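Local coordinates for protein salmonella typhimurium DB7155 bacteriophage DET7 tailspike (Bacteriophage, PDB 2V5I) that binds and hydrolyses the O-antigen polysaccharide of Salmonella, serving as the receptor-binding tailspike of phage Det7, at the interface of chains A and B. Coordinates in Å, arbitrary orientation; residue numbers count along the deposited sequence, not the author numbering. Chains: chain A/B, Salmonella typhimurium DB7155 bacteriophage DET7 tailspike.

Contact 1: the interface of chains A and B. Residues chain A 193, 221, 223, 251, 283; chain B 216, 239-242, 276.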
loop_
_atom_site.group_PDB
_atom_site.type_symbol
_atom_site.label_atom_id
_atom_site.label_comp_id
_atom_site.label_asym_id
_atom_site.label_seq_id
_atom_site.Cartn_x
_atom_site.Cartn_y
_atom_site.Cartn_z
ATOM N N SER A 193 -16.416 18.265 2.597
ATOM C CA SER A 193 -16.268 18.889 1.264
ATOM C C SER A 193 -16.391 20.402 1.359
ATOM O O SER A 193 -17.214 21.056 0.694
ATOM C CB SER A 193 -17.258 18.300 0.242
ATOM O OG SER A 193 -16.919 16.931 0.045
ATOM N N ARG A 221 -12.722 15.794 3.315
ATOM C CA ARG A 221 -12.348 16.377 2.042
ATOM C C ARG A 221 -12.529 17.880 2.035
ATOM O O ARG A 221 -13.378 18.440 2.737
ATOM C CB ARG A 221 -13.340 15.906 0.957
ATOM C CG ARG A 221 -13.738 14.511 0.884
ATOM C CD ARG A 221 -15.040 14.320 0.038
ATOM N NE ARG A 221 -14.878 14.882 -1.296
ATOM C CZ ARG A 221 -14.307 14.270 -2.336
ATOM N NH1 ARG A 221 -13.751 13.061 -2.204
ATOM N NH2 ARG A 221 -14.169 14.917 -3.500
ATOM N N HIS A 223 -12.457 21.171 -1.115
ATOM C CA HIS A 223 -12.639 21.473 -2.553
ATOM C C HIS A 223 -12.296 22.947 -2.874
ATOM O O HIS A 223 -12.580 23.864 -2.065
ATOM C CB HIS A 223 -14.095 21.292 -2.978
ATOM C CG HIS A 223 -14.597 19.881 -3.009
ATOM N ND1 HIS A 223 -15.821 19.572 -3.550
ATOM C CD2 HIS A 223 -14.048 18.698 -2.603
ATOM C CE1 HIS A 223 -16.020 18.259 -3.476
ATOM N NE2 HIS A 223 -14.951 17.700 -2.926
ATOM N N TRP A 251 -9.474 18.271 -3.593
ATOM C CA TRP A 251 -9.829 18.308 -5.032
ATOM C C TRP A 251 -9.851 19.771 -5.548
ATOM O O TRP A 251 -10.445 20.689 -4.915
ATOM C CB TRP A 251 -11.204 17.714 -5.249
ATOM C CG TRP A 251 -11.718 17.698 -6.692
ATOM C CD1 TRP A 251 -11.230 17.022 -7.762
ATOM C CD2 TRP A 251 -12.882 18.381 -7.139
ATOM N NE1 TRP A 251 -12.023 17.238 -8.870
ATOM C CE2 TRP A 251 -13.066 18.051 -8.496
ATOM C CE3 TRP A 251 -13.818 19.182 -6.497
ATOM C CZ2 TRP A 251 -14.151 18.546 -9.238
ATOM C CZ3 TRP A 251 -14.896 19.678 -7.225
ATOM C CH2 TRP A 251 -15.061 19.321 -8.584
ATOM N N LEU A 283 -6.335 15.497 -5.844
ATOM C CA LEU A 283 -6.921 15.333 -7.178
ATOM C C LEU A 283 -7.009 16.728 -7.845
ATOM O O LEU A 283 -7.520 17.700 -7.236
ATOM C CB LEU A 283 -8.338 14.746 -7.059
ATOM C CG LEU A 283 -8.459 13.365 -6.433
ATOM C CD1 LEU A 283 -9.923 13.031 -6.447
ATOM C CD2 LEU A 283 -7.669 12.377 -7.136
ATOM N N TYR B 216 -21.655 7.873 1.015
ATOM C CA TYR B 216 -20.545 7.019 1.409
ATOM C C TYR B 216 -20.884 6.044 2.492
ATOM O O TYR B 216 -21.769 6.301 3.324
ATOM C CB TYR B 216 -19.421 7.846 2.057
ATOM C CG TYR B 216 -18.627 8.784 1.213
ATOM C CD1 TYR B 216 -19.088 10.061 0.993
ATOM C CD2 TYR B 216 -17.451 8.375 0.648
ATOM C CE1 TYR B 216 -18.320 10.993 0.209
ATOM C CE2 TYR B 216 -16.677 9.290 -0.162
ATOM C CZ TYR B 216 -17.160 10.577 -0.343
ATOM O OH TYR B 216 -16.380 11.464 -1.109
ATOM N N GLU B 239 -16.355 14.547 -11.280
ATOM C CA GLU B 239 -14.929 14.564 -11.415
ATOM C C GLU B 239 -14.239 14.564 -10.046
ATOM O O GLU B 239 -13.123 14.025 -9.911
ATOM C CB GLU B 239 -14.466 15.755 -12.243
ATOM C CG GLU B 239 -14.607 15.511 -13.747
ATOM C CD GLU B 239 -15.802 16.184 -14.328
ATOM O OE1 GLU B 239 -16.588 16.789 -13.552
ATOM O OE2 GLU B 239 -15.956 16.107 -15.576
ATOM N N SER B 240 -14.937 15.018 -9.011
ATOM C CA SER B 240 -14.322 15.013 -7.657
ATOM C C SER B 240 -14.261 13.621 -6.999
ATOM O O SER B 240 -13.663 13.456 -5.936
ATOM C CB SER B 240 -15.068 15.967 -6.727
ATOM O OG SER B 240 -16.372 15.461 -6.477
ATOM N N HIS B 241 -14.887 12.625 -7.616
ATOM C CA HIS B 241 -15.026 11.270 -7.016
ATOM C C HIS B 241 -15.613 11.320 -5.607
ATOM O O HIS B 241 -15.113 10.671 -4.685
ATOM C CB HIS B 241 -13.692 10.506 -7.101
ATOM C CG HIS B 241 -13.351 10.121 -8.502
ATOM N ND1 HIS B 241 -12.981 11.065 -9.448
ATOM C CD2 HIS B 241 -13.390 8.932 -9.135
ATOM C CE1 HIS B 241 -12.821 10.458 -10.615
ATOM N NE2 HIS B 241 -13.031 9.161 -10.445
ATOM N N ASN B 242 -16.695 12.083 -5.467
ATOM C CA ASN B 242 -17.316 12.319 -4.165
ATOM C C ASN B 242 -18.410 11.300 -3.885
ATOM O O ASN B 242 -19.559 11.530 -4.126
ATOM C CB ASN B 242 -17.883 13.737 -4.109
ATOM C CG ASN B 242 -18.259 14.199 -2.718
ATOM O OD1 ASN B 242 -17.990 13.564 -1.687
ATOM N ND2 ASN B 242 -18.880 15.350 -2.696
ATOM N N GLN B 276 -15.364 6.097 -5.214
ATOM C CA GLN B 276 -14.180 5.506 -4.565
ATOM C C GLN B 276 -14.406 4.136 -4.004
ATOM O O GLN B 276 -15.469 3.860 -3.424
ATOM C CB GLN B 276 -13.791 6.416 -3.390
ATOM C CG GLN B 276 -13.380 7.817 -3.797
ATOM C CD GLN B 276 -12.994 8.599 -2.584
ATOM O OE1 GLN B 276 -12.007 8.218 -1.935
ATOM N NE2 GLN B 276 -13.760 9.640 -2.227
HETATM O O HOH W 1 -13.192 11.379 0.238
HETATM O O HOH W 2 -12.157 11.711 -4.102
#
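Two parallel beta-helices of the tailspike trimer meet here, strands 191-196, 220-224, 249-251 and 280-283 of chain A facing the 239-242 loop and strands 216-218 and 276-278 of chain B. A:Arg221 reaches across with its chain bent at chi3 (56°), and its NH2 donates to the backbone carbonyl B:Ser240 O at 2.9 Å, fairly straight (157° at H) but from above the carbonyl plane. The guanidinium is held at its edge, side-on, by A:His223, whose NE2 takes bonds from both NE and NH2, A:Arg221 NH2 to A:His223 NE2 being 2.9 Å; NE2 would then probably be unprotonated. The amide of B:Asn242 stacks on one guanidinium face, the planes 13° apart, and is held by B:Tyr216, whose hydroxyl OH donates in plane to a lone pair of B:Asn242 OD1 at 2.7 Å. NH1 binds two waters: water 2 leads to B:Ser240 O and B:His241 O, water 1 to B:Gln276 NE2. B:Ser240 sets CB and CA over one face of the A:Trp251 indole, CB 3.3 Å from the six-membered ring centroid. The CE3 edge of that indole points at the A:His223 imidazole face, backing the histidine that holds the arginine. The cluster climbs successive strands of one beta-helix flank, against its neighbour's loop and strands.

Contact 2: the interface of chains A and B. Residues chain A 422, 424-426, 428, 431; chain B 437, 439-440.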
loop_
_atom_site.group_PDB
_atom_site.type_symbol
_atom_site.label_atom_id
_atom_site.label_comp_id
_atom_site.label_asym_id
_atom_site.label_seq_id
_atom_site.Cartn_x
_atom_site.Cartn_y
_atom_site.Cartn_z
ATOM N N LEU A 422 13.194 -0.992 -11.517
ATOM C CA LEU A 422 12.435 -0.122 -12.444
ATOM C C LEU A 422 11.594 -0.980 -13.368
ATOM O O LEU A 422 12.145 -1.855 -14.056
ATOM C CB LEU A 422 13.398 0.751 -13.241
ATOM C CG LEU A 422 12.796 1.638 -14.297
ATOM C CD1 LEU A 422 11.824 2.613 -13.715
ATOM C CD2 LEU A 422 13.955 2.390 -15.017
ATOM N N GLY A 424 8.152 -1.404 -16.147
ATOM C CA GLY A 424 7.208 -0.829 -17.088
ATOM C C GLY A 424 7.838 -0.703 -18.468
ATOM O O GLY A 424 9.042 -0.926 -18.658
ATOM N N ASN A 425 7.018 -0.359 -19.434
ATOM C CA ASN A 425 7.549 -0.143 -20.774
ATOM C C ASN A 425 8.125 1.263 -20.900
ATOM O O ASN A 425 7.602 2.183 -21.561
ATOM C CB ASN A 425 6.455 -0.425 -21.774
ATOM C CG ASN A 425 6.979 -0.486 -23.201
ATOM O OD1 ASN A 425 8.167 -0.675 -23.429
ATOM N ND2 ASN A 425 6.076 -0.375 -24.147
ATOM N N VAL A 426 9.215 1.443 -20.188
ATOM C CA VAL A 426 9.918 2.697 -20.121
ATOM C C VAL A 426 10.857 2.764 -21.328
ATOM O O VAL A 426 11.597 1.796 -21.563
ATOM C CB VAL A 426 10.744 2.798 -18.817
ATOM C CG1 VAL A 426 11.538 4.090 -18.771
ATOM C CG2 VAL A 426 9.866 2.732 -17.598
ATOM N N PRO A 428 14.092 3.124 -23.122
ATOM C CA PRO A 428 15.398 2.998 -22.531
ATOM C C PRO A 428 16.314 4.206 -22.771
ATOM O O PRO A 428 17.253 4.420 -21.993
ATOM C CB PRO A 428 15.940 1.686 -23.141
ATOM C CG PRO A 428 15.092 1.413 -24.346
ATOM C CD PRO A 428 13.793 2.067 -24.104
ATOM N N ILE A 431 16.080 7.845 -19.883
ATOM C CA ILE A 431 16.491 7.710 -18.498
ATOM C C ILE A 431 17.888 8.259 -18.326
ATOM O O ILE A 431 18.773 7.948 -19.125
ATOM C CB ILE A 431 16.577 6.217 -18.145
ATOM C CG1 ILE A 431 15.215 5.546 -18.237
ATOM C CG2 ILE A 431 17.167 6.008 -16.801
ATOM C CD1 ILE A 431 15.345 4.045 -18.249
ATOM N N LEU B 437 7.245 -7.698 -20.993
ATOM C CA LEU B 437 8.353 -6.798 -21.336
ATOM C C LEU B 437 9.041 -6.319 -20.071
ATOM O O LEU B 437 8.360 -5.856 -19.150
ATOM C CB LEU B 437 7.778 -5.568 -22.074
ATOM C CG LEU B 437 8.029 -5.172 -23.513
ATOM C CD1 LEU B 437 8.319 -6.343 -24.449
ATOM C CD2 LEU B 437 6.831 -4.340 -23.974
ATOM N N PRO B 439 12.186 -3.975 -20.125
ATOM C CA PRO B 439 13.167 -3.296 -21.010
ATOM C C PRO B 439 14.227 -2.455 -20.345
ATOM O O PRO B 439 15.060 -1.902 -21.074
ATOM C CB PRO B 439 12.263 -2.403 -21.871
ATOM C CG PRO B 439 11.190 -2.017 -20.947
ATOM C CD PRO B 439 10.900 -3.235 -20.134
ATOM N N VAL B 440 14.206 -2.334 -19.025
ATOM C CA VAL B 440 15.067 -1.409 -18.295
ATOM C C VAL B 440 15.632 -2.013 -17.006
ATOM O O VAL B 440 15.607 -1.413 -15.921
ATOM C CB VAL B 440 14.383 -0.058 -18.092
ATOM C CG1 VAL B 440 14.224 0.656 -19.436
ATOM C CG2 VAL B 440 13.031 -0.211 -17.389
HETATM O O HOH W 3 12.663 -3.596 -16.540
HETATM O O HOH W 4 15.566 -2.014 -13.112
#
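B:Val440 is the apolar centre, its two methyls divided between different parts of chain A. CG1, anti to the carbonyl carbon (chi1 -68°), points toward A:Ile431, whose CD1 lies 3.8 Å from B:Val440 CG1, and also faces the A:Val426 carbonyl and A:Pro428. CG2 takes the crowded position between backbone N and carbonyl carbon and meets the branch of A:Leu422, with A:Leu422 CG 3.6 Å from B:Val440 CG2. A:Leu422 has its CG anti to the backbone N (chi1 176°), so that CG and CD2 both come against that one methyl, the two side chains crossing obliquely. A:Val426 closes in through its CB. Next along the strand 435-441, the B:Pro439 ring brings CG and CD up to a backbone carbonyl, B:Pro439 CD being 3.3 Å from A:Gly424 O. Farther out, B:Leu437 lays CD2 against the amide of A:Asn425, 3.9 Å from A:Asn425 CG, a carbon contact with a polar group. Toward the rim the backbones of the two chains are joined through water rather than directly. Water 3 lies between B:Val440 N and A:Leu422 O, and water 4 links the other two backbone polar atoms of the same residue pair, standing 3.0 Å from A:Leu422 N and 2.9 Å from B:Val440 O.

Contact 3: the interface of chains A and B. Residues chain A 501, 503, 513-516; chain B 527-528, 530-531.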
loop_
_atom_site.group_PDB
_atom_site.type_symbol
_atom_site.label_atom_id
_atom_site.label_comp_id
_atom_site.label_asym_id
_atom_site.label_seq_id
_atom_site.Cartn_x
_atom_site.Cartn_y
_atom_site.Cartn_z
ATOM N N SER A 501 27.581 -11.543 -35.431
ATOM C CA SER A 501 26.740 -12.526 -34.756
ATOM C C SER A 501 27.341 -13.940 -34.793
ATOM O O SER A 501 27.551 -14.478 -35.900
ATOM C CB SER A 501 25.393 -12.518 -35.522
ATOM O OG SER A 501 24.576 -13.613 -35.167
ATOM N N LYS A 503 26.416 -17.803 -33.975
ATOM C CA LYS A 503 25.118 -18.518 -33.975
ATOM C C LYS A 503 25.288 -20.009 -33.752
ATOM O O LYS A 503 26.136 -20.642 -34.384
ATOM C CB LYS A 503 24.423 -18.347 -35.360
ATOM C CG LYS A 503 24.464 -16.901 -35.945
ATOM C CD LYS A 503 23.827 -16.754 -37.348
ATOM C CE LYS A 503 24.112 -15.364 -38.000
ATOM N NZ LYS A 503 25.590 -15.101 -38.249
ATOM N N GLU A 513 28.123 -20.993 -36.293
ATOM C CA GLU A 513 28.578 -20.075 -37.295
ATOM C C GLU A 513 29.366 -18.985 -36.590
ATOM O O GLU A 513 28.823 -18.267 -35.752
ATOM C CB GLU A 513 27.389 -19.472 -38.046
ATOM C CG GLU A 513 26.710 -20.423 -38.977
ATOM C CD GLU A 513 25.339 -19.936 -39.374
ATOM O OE1 GLU A 513 25.278 -19.186 -40.348
ATOM O OE2 GLU A 513 24.340 -20.238 -38.654
ATOM N N ILE A 514 30.639 -18.885 -36.971
ATOM C CA ILE A 514 31.645 -18.087 -36.242
ATOM C C ILE A 514 32.083 -16.894 -37.112
ATOM O O ILE A 514 32.518 -17.125 -38.215
ATOM C CB ILE A 514 32.886 -18.958 -35.978
ATOM C CG1 ILE A 514 32.493 -20.112 -35.047
ATOM C CG2 ILE A 514 33.962 -18.132 -35.348
ATOM C CD1 ILE A 514 33.546 -21.243 -34.945
ATOM N N PRO A 515 31.915 -15.628 -36.639
ATOM C CA PRO A 515 32.433 -14.478 -37.379
ATOM C C PRO A 515 33.936 -14.554 -37.524
ATOM O O PRO A 515 34.639 -14.879 -36.557
ATOM C CB PRO A 515 32.006 -13.277 -36.494
ATOM C CG PRO A 515 30.879 -13.785 -35.644
ATOM C CD PRO A 515 31.215 -15.239 -35.406
ATOM N N ILE A 516 34.440 -14.277 -38.733
ATOM C CA ILE A 516 35.865 -14.163 -38.990
ATOM C C ILE A 516 36.125 -12.872 -39.723
ATOM O O ILE A 516 35.193 -12.257 -40.267
ATOM C CB ILE A 516 36.366 -15.378 -39.806
ATOM C CG1 ILE A 516 35.860 -15.340 -41.245
ATOM C CG2 ILE A 516 35.978 -16.699 -39.086
ATOM C CD1 ILE A 516 36.407 -16.491 -42.106
ATOM N N LEU B 527 25.196 -18.271 -43.370
ATOM C CA LEU B 527 24.306 -17.147 -43.728
ATOM C C LEU B 527 25.045 -15.838 -44.047
ATOM O O LEU B 527 24.954 -15.350 -45.150
ATOM C CB LEU B 527 23.275 -16.930 -42.630
ATOM C CG LEU B 527 22.279 -15.796 -42.860
ATOM C CD1 LEU B 527 21.380 -16.138 -44.058
ATOM C CD2 LEU B 527 21.448 -15.606 -41.596
ATOM N N ASP B 528 25.713 -15.256 -43.053
ATOM C CA ASP B 528 26.304 -13.951 -43.156
ATOM C C ASP B 528 27.656 -13.978 -43.822
ATOM O O ASP B 528 28.452 -14.906 -43.615
ATOM C CB ASP B 528 26.505 -13.342 -41.763
ATOM C CG ASP B 528 25.212 -13.018 -41.008
ATOM O OD1 ASP B 528 24.126 -12.898 -41.633
ATOM O OD2 ASP B 528 25.322 -12.803 -39.748
ATOM N N ASN B 530 31.500 -13.260 -44.200
ATOM C CA ASN B 530 32.631 -13.344 -43.260
ATOM C C ASN B 530 32.236 -14.116 -41.990
ATOM O O ASN B 530 32.537 -13.720 -40.866
ATOM C CB ASN B 530 33.208 -11.976 -42.928
ATOM C CG ASN B 530 33.838 -11.301 -44.148
ATOM O OD1 ASN B 530 34.234 -11.946 -45.110
ATOM N ND2 ASN B 530 33.833 -9.988 -44.131
ATOM N N THR B 531 31.557 -15.212 -42.232
ATOM C CA THR B 531 31.310 -16.194 -41.207
ATOM C C THR B 531 31.653 -17.600 -41.703
ATOM O O THR B 531 31.669 -17.870 -42.884
ATOM C CB THR B 531 29.847 -16.129 -40.668
ATOM O OG1 THR B 531 28.934 -16.580 -41.657
ATOM C CG2 THR B 531 29.475 -14.725 -40.196
HETATM O O HOH W 5 32.716 -11.056 -39.597
HETATM O O HOH W 6 26.371 -16.726 -40.538
HETATM O O HOH W 7 27.965 -12.134 -38.274
#
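Backbone pairing makes the tight part of this contact: strand 512-515 of chain A runs antiparallel to the start of strand 531-537 of chain B, with A:Pro515 and B:Thr531 as the bridge pair. A:Ile516 N donates to B:Asn530 O at 2.9 Å in an almost straight bond (174° at H) that comes from above the carbonyl plane. The B:Thr531 methyl CG2 packs near A:Pro515 CA, while its hydroxyl OG1, in the crowded position between N and carbonyl carbon, turns back to a lone pair of B:Asp528 O at 2.6 Å. The side-chain half is looser and more water-rich. A:Lys503 runs extended until its end, where the chain bends (chi4 63°) and brings NZ to B:Asp528, a salt bridge of 2.8 Å to OD2 approached from above the carboxylate plane. NZ also donates to A:Ser501 O. Water 6 gathers A:Lys503 NZ, A:Glu513 OE1, B:Asp528 N and B:Thr531 OG1, the shortest leg being 2.7 Å to A:Glu513 OE1. That carboxylate oxygen is met nearly along its C-O axis by B:Leu527 N at 3.2 Å. The lysine charge may offset the two nearby acids. The short strand pairing appears to extend sheet from one subunit to the next, and the salt bridge adds a side-chain tie between the C-terminal chains.

Contact 4: the interface of chains A and B. Residues chain A 472, 487, 489, 502, 504, 512; chain B 489-490, 500, 502, 515.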
loop_
_atom_site.group_PDB
_atom_site.type_symbol
_atom_site.label_atom_id
_atom_site.label_comp_id
_atom_site.label_asym_id
_atom_site.label_seq_id
_atom_site.Cartn_x
_atom_site.Cartn_y
_atom_site.Cartn_z
ATOM N N LEU A 472 21.928 -11.434 -26.382
ATOM C CA LEU A 472 21.775 -12.878 -26.373
ATOM C C LEU A 472 20.342 -13.100 -26.862
ATOM O O LEU A 472 19.409 -12.574 -26.261
ATOM C CB LEU A 472 21.904 -13.382 -24.937
ATOM C CG LEU A 472 21.447 -14.809 -24.677
ATOM C CD1 LEU A 472 22.379 -15.721 -25.357
ATOM C CD2 LEU A 472 21.362 -15.094 -23.121
ATOM N N THR A 487 20.466 -20.065 -31.053
ATOM C CA THR A 487 20.896 -19.036 -30.070
ATOM C C THR A 487 22.028 -18.233 -30.726
ATOM O O THR A 487 22.917 -18.788 -31.369
ATOM C CB THR A 487 21.385 -19.705 -28.811
ATOM O OG1 THR A 487 20.291 -20.484 -28.239
ATOM C CG2 THR A 487 21.772 -18.701 -27.747
ATOM N N LEU A 489 24.868 -14.764 -30.058
ATOM C CA LEU A 489 25.523 -13.740 -29.279
ATOM C C LEU A 489 25.954 -12.702 -30.319
ATOM O O LEU A 489 26.664 -13.037 -31.267
ATOM C CB LEU A 489 26.786 -14.355 -28.642
ATOM C CG LEU A 489 27.448 -13.712 -27.491
ATOM C CD1 LEU A 489 26.466 -13.769 -26.333
ATOM C CD2 LEU A 489 28.727 -14.562 -27.239
ATOM N N LEU A 502 27.573 -14.530 -33.625
ATOM C CA LEU A 502 27.931 -15.949 -33.450
ATOM C C LEU A 502 26.658 -16.756 -33.170
ATOM O O LEU A 502 25.839 -16.342 -32.354
ATOM C CB LEU A 502 28.876 -16.071 -32.278
ATOM C CG LEU A 502 29.378 -17.503 -32.135
ATOM C CD1 LEU A 502 30.769 -17.534 -31.708
ATOM C CD2 LEU A 502 28.470 -18.267 -31.214
ATOM N N VAL A 504 24.452 -20.563 -32.898
ATOM C CA VAL A 504 24.456 -21.977 -32.555
ATOM C C VAL A 504 23.085 -22.592 -32.959
ATOM O O VAL A 504 22.037 -22.162 -32.501
ATOM C CB VAL A 504 24.679 -22.155 -31.025
ATOM C CG1 VAL A 504 24.593 -23.608 -30.630
ATOM C CG2 VAL A 504 26.052 -21.571 -30.585
ATOM N N THR A 512 28.032 -24.272 -35.346
ATOM C CA THR A 512 28.309 -22.941 -34.856
ATOM C C THR A 512 28.782 -22.133 -36.048
ATOM O O THR A 512 29.672 -22.589 -36.770
ATOM C CB THR A 512 29.440 -22.985 -33.852
ATOM O OG1 THR A 512 29.168 -24.010 -32.856
ATOM C CG2 THR A 512 29.559 -21.650 -33.174
ATOM N N LEU B 489 26.412 -21.710 -23.894
ATOM C CA LEU B 489 25.340 -21.135 -24.671
ATOM C C LEU B 489 24.715 -22.336 -25.386
ATOM O O LEU B 489 25.412 -23.064 -26.093
ATOM C CB LEU B 489 25.961 -20.199 -25.729
ATOM C CG LEU B 489 25.148 -19.171 -26.406
ATOM C CD1 LEU B 489 24.719 -18.178 -25.337
ATOM C CD2 LEU B 489 26.099 -18.541 -27.464
ATOM N N THR B 490 23.427 -22.568 -25.121
ATOM C CA THR B 490 22.713 -23.753 -25.643
ATOM C C THR B 490 21.499 -23.409 -26.482
ATOM O O THR B 490 20.955 -22.300 -26.437
ATOM C CB THR B 490 22.224 -24.684 -24.491
ATOM O OG1 THR B 490 21.054 -24.141 -23.883
ATOM C CG2 THR B 490 23.287 -24.914 -23.422
ATOM N N VAL B 500 22.192 -28.656 -28.082
ATOM C CA VAL B 500 23.361 -28.212 -28.851
ATOM C C VAL B 500 24.006 -27.137 -27.985
ATOM O O VAL B 500 23.314 -26.190 -27.598
ATOM C CB VAL B 500 22.981 -27.622 -30.218
ATOM C CG1 VAL B 500 24.244 -27.234 -31.006
ATOM C CG2 VAL B 500 22.148 -28.616 -31.012
ATOM N N LEU B 502 27.624 -24.823 -26.884
ATOM C CA LEU B 502 28.980 -24.247 -26.937
ATOM C C LEU B 502 29.454 -23.946 -25.510
ATOM O O LEU B 502 28.700 -23.379 -24.724
ATOM C CB LEU B 502 28.934 -22.967 -27.736
ATOM C CG LEU B 502 30.336 -22.400 -27.930
ATOM C CD1 LEU B 502 30.482 -21.795 -29.246
ATOM C CD2 LEU B 502 30.653 -21.445 -26.814
ATOM N N PRO B 515 30.223 -26.848 -31.161
ATOM C CA PRO B 515 29.424 -27.778 -31.957
ATOM C C PRO B 515 29.790 -27.696 -33.422
ATOM O O PRO B 515 29.951 -26.593 -33.962
ATOM C CB PRO B 515 27.973 -27.292 -31.704
ATOM C CG PRO B 515 28.031 -26.500 -30.431
ATOM C CD PRO B 515 29.398 -25.860 -30.450
#
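B:Leu489, A:Val504 and B:Leu502 bury most surface in this part of the intertwined C-terminal domain. B:Leu489, with CG anti to the backbone N (chi1 -162°), drives its branch into chain A and hides 70 Å². Its CD1 meets A:Leu472 CD1 tip to tip at 3.4 Å, tighter than usual van der Waals contact, and its CG lies 3.7 Å from the methyl A:Thr487 CG2, the two side chains crossing obliquely. A:Leu489 and A:Leu502 stand more loosely beyond its CD2. The threonine uses both branches: with CG2 anti to the backbone N, OG1 falls beside it (chi1 -61°) and donates to B:Thr490 O at 2.6 Å, from above the carbonyl plane. One residue thus touches the leucine with carbon and fastens the adjoining backbone with oxygen. A:Val504 presents CG1, anti to its own N, to the same branch of B:Val500, the CG1 atoms 3.7 Å apart as the side chains slide past each other in opposite directions. B:Leu502 sends CD1 toward the methyl A:Thr512 CG2 at 4.0 Å, the two crossing at about a right angle. A:Thr512 repeats the division of labour, its OG1 bonding at 2.9 Å to a lone pair of B:Pro515 O in the carbonyl plane. Strands 485-493 and 501-504 of both chains thus supply an apolar layer between subunits, with threonine-to-backbone bonds at its margins.

The contacts run along the spike in the order 1, 2, then 4 and 3, the centres of their C-alpha atoms about 33 Å apart between contacts 1 and 2, and about 63 Å between contacts 1 and 3. Contacts 3 and 4 are only about 12 Å apart and share strands 501-504 and 512-515 of chain A, whose alternate residues serve one or the other: A:Leu502, A:Val504 and A:Thr512 in contact 4, A:Ser501, A:Lys503 and A:Glu513 in contact 3. Subunits thus seem joined by side-chain packing, an arginine-to-backbone bond and water along the beta-helix, and by interleaved strands near the C-terminus, consistent with an intertwined trimer.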